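Local coordinates for NTF2-like Protein (Anabaena variabilis ATCC 29413, PDB 3DMC) that is of unknown function but adopts the cone-shaped NTF2-like fold of the SnoaL-like family, whose curved sheet and helices commonly enclose a ligand-binding or catalytic pocket, at residues 32-35 and 36-39. Sequence-based numbering, arbitrary orientation.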
ATOM      1  N   LYS A  32       5.493  23.323   0.193  1.00 14.71           N
ATOM      2  CA  LYS A  32       6.718  22.761  -0.383  1.00 15.47           C
ATOM      3  C   LYS A  32       6.356  21.474  -1.120  1.00 12.67           C
ATOM      4  O   LYS A  32       6.851  21.207  -2.211  1.00 14.25           O
ATOM      5  CB  LYS A  32       7.808  22.543   0.672  1.00 16.15           C
ATOM      6  CG  LYS A  32       8.467  23.846   1.088  1.00 19.77           C
ATOM      7  CD  LYS A  32       9.841  23.624   1.649  1.00 28.45           C
ATOM      8  CE  LYS A  32      10.498  24.946   2.069  1.00 36.82           C
ATOM      9  NZ  LYS A  32      10.773  25.839   0.905  1.00 39.91           N
ATOM     10  N   PHE A  33       5.469  20.689  -0.503  1.00 12.48           N
ATOM     11  CA  PHE A  33       4.962  19.460  -1.141  1.00 10.72           C
ATOM     12  C   PHE A  33       4.177  19.803  -2.413  1.00 11.58           C
ATOM     13  O   PHE A  33       4.389  19.213  -3.466  1.00 13.01           O
ATOM     14  CB  PHE A  33       4.102  18.620  -0.173  1.00  9.77           C
ATOM     15  CG  PHE A  33       3.648  17.337  -0.768  1.00 13.73           C
ATOM     16  CD1 PHE A  33       4.578  16.337  -1.055  1.00  9.81           C
ATOM     17  CD2 PHE A  33       2.303  17.101  -1.034  1.00 15.39           C
ATOM     18  CE1 PHE A  33       4.181  15.122  -1.602  1.00  9.77           C
ATOM     19  CE2 PHE A  33       1.911  15.897  -1.589  1.00 11.55           C
ATOM     20  CZ  PHE A  33       2.869  14.907  -1.881  1.00 14.39           C
ATOM     21  N   LEU A  34       3.280  20.774  -2.308  1.00 13.15           N
ATOM     22  CA  LEU A  34       2.422  21.165  -3.429  1.00 13.19           C
ATOM     23  C   LEU A  34       3.242  21.651  -4.622  1.00 13.71           C
ATOM     24  O   LEU A  34       2.920  21.393  -5.781  1.00 13.58           O
ATOM     25  CB  LEU A  34       1.446  22.275  -3.006  1.00 14.37           C
ATOM     26  CG  LEU A  34       0.324  21.884  -2.054  1.00 16.90           C
ATOM     27  CD1 LEU A  34      -0.389  23.117  -1.528  1.00 13.81           C
ATOM     28  CD2 LEU A  34      -0.671  20.928  -2.732  1.00 17.06           C
ATOM     29  N   ASP A  35       4.326  22.338  -4.305  1.00 15.03           N
ATOM     30  CA  ASP A  35       5.164  22.948  -5.333  1.00 15.97           C
ATOM     31  C   ASP A  35       5.826  21.855  -6.183  1.00 18.09           C
ATOM     32  O   ASP A  35       6.302  22.093  -7.303  1.00 19.45           O
ATOM     33  CB  ASP A  35       6.220  23.875  -4.719  1.00 16.58           C
ATOM     34  CG  ASP A  35       5.650  25.224  -4.301  1.00 19.15           C
ATOM     35  OD1 ASP A  35       4.484  25.529  -4.612  1.00 20.73           O
ATOM     36  OD2 ASP A  35       6.388  25.998  -3.645  1.00 23.53           O
HETATM   37  N   MSE A  36       5.867  20.648  -5.631  1.00 16.32           N
HETATM   38  CA  MSE A  36       6.524  19.550  -6.326  1.00 15.78           C
HETATM   39  C   MSE A  36       5.555  18.737  -7.141  1.00 13.62           C
HETATM   40  O   MSE A  36       5.949  17.751  -7.766  1.00 14.37           O
HETATM   41  CB  MSE A  36       7.235  18.625  -5.350  1.00 17.08           C
HETATM   42  CG  MSE A  36       8.647  19.033  -5.062  1.00 21.53           C
HETATM   43 SE   MSE A  36       9.261  17.602  -3.994  0.75 23.34          SE
HETATM   44  CE  MSE A  36       9.737  16.285  -5.392  1.00 16.98           C
ATOM     45  N   LEU A  37       4.294  19.149  -7.134  1.00 12.32           N
ATOM     46  CA  LEU A  37       3.245  18.408  -7.864  1.00 13.58           C
ATOM     47  C   LEU A  37       3.021  18.976  -9.267  1.00 15.09           C
ATOM     48  O   LEU A  37       3.049  20.187  -9.479  1.00 16.54           O
ATOM     49  CB  LEU A  37       1.928  18.405  -7.064  1.00 14.98           C
ATOM     50  CG  LEU A  37       2.061  18.078  -5.579  1.00  9.40           C
ATOM     51  CD1 LEU A  37       0.709  18.040  -4.869  1.00 12.92           C
ATOM     52  CD2 LEU A  37       2.768  16.728  -5.426  1.00  9.04           C
ATOM     53  N   THR A  38       2.800  18.077 -10.216  1.00 15.90           N
ATOM     54  CA  THR A  38       2.516  18.443 -11.607  1.00 14.15           C
ATOM     55  C   THR A  38       1.126  19.074 -11.721  1.00 14.96           C
ATOM     56  O   THR A  38       0.258  18.912 -10.865  1.00 14.21           O
ATOM     57  CB  THR A  38       2.607  17.234 -12.571  1.00 12.74           C
ATOM     58  OG1 THR A  38       1.605  16.283 -12.222  1.00 13.81           O
ATOM     59  CG2 THR A  38       3.975  16.617 -12.579  1.00 16.22           C
ATOM     60  N   GLU A  39       0.901  19.812 -12.802  1.00 15.38           N
ATOM     61  CA  GLU A  39      -0.361  20.511 -12.957  1.00 17.39           C
ATOM     62  C   GLU A  39      -1.535  19.544 -13.110  1.00 17.09           C
ATOM     63  O   GLU A  39      -2.681  19.885 -12.805  1.00 19.29           O
ATOM     64  CB  GLU A  39      -0.322  21.474 -14.159  1.00 19.64           C
ATOM     65  CG  GLU A  39       0.717  22.586 -14.011  1.00 28.80           C
ATOM     66  CD  GLU A  39       0.579  23.355 -12.699  1.00 38.46           C
ATOM     67  OE1 GLU A  39      -0.531  23.847 -12.388  1.00 42.24           O
ATOM     68  OE2 GLU A  39       1.593  23.476 -11.974  1.00 42.86           O
TER
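Two successive i to i+3 backbone bonds tie the chain together as it leaves the short helix 31-34. The amide N of M36 donates to F33 O at 3.0 Å, and the next amide, L37 N, donates to L34 O over the same distance with a straighter N-H...O angle of 160°. The second bond closes a type I beta turn from L34 to L37, and L34 O also accepts a hydrogen bond from K57 NZ, which reaches L37 O as well. In the NTF2-like fold this corner leads the chain from the short helix 31-34 into strand 37-38, and on to the curved sheet, where M36 and T38 make backbone hydrogen bonds with I120 of strand 119-127. The L37 side chain folds back against the last helical residues. Its CG lies 3.3 Å from F33 O. L37 CD2 makes a CH-pi contact over one face of the F33 ring, 4.2 Å from its centroid and offset toward the rim. The other methyl, CD1, meets L34 CD2 at 3.8 Å. With CG anti to the backbone N and beside the carbonyl carbon (chi1 -177°), the F33 ring comes back toward L37 although its CB points away, and F64 meets the ring edge-to-face. An alanine in place of L37 would probably strip the F33 face of its methyl cover and leave L34 CD2 without this neighbour, opening a gap beside the F33 ring. The bent side chain of M36, a selenomethionine, leads away from the turn to V13, Q16 and F20 of helix 9-27.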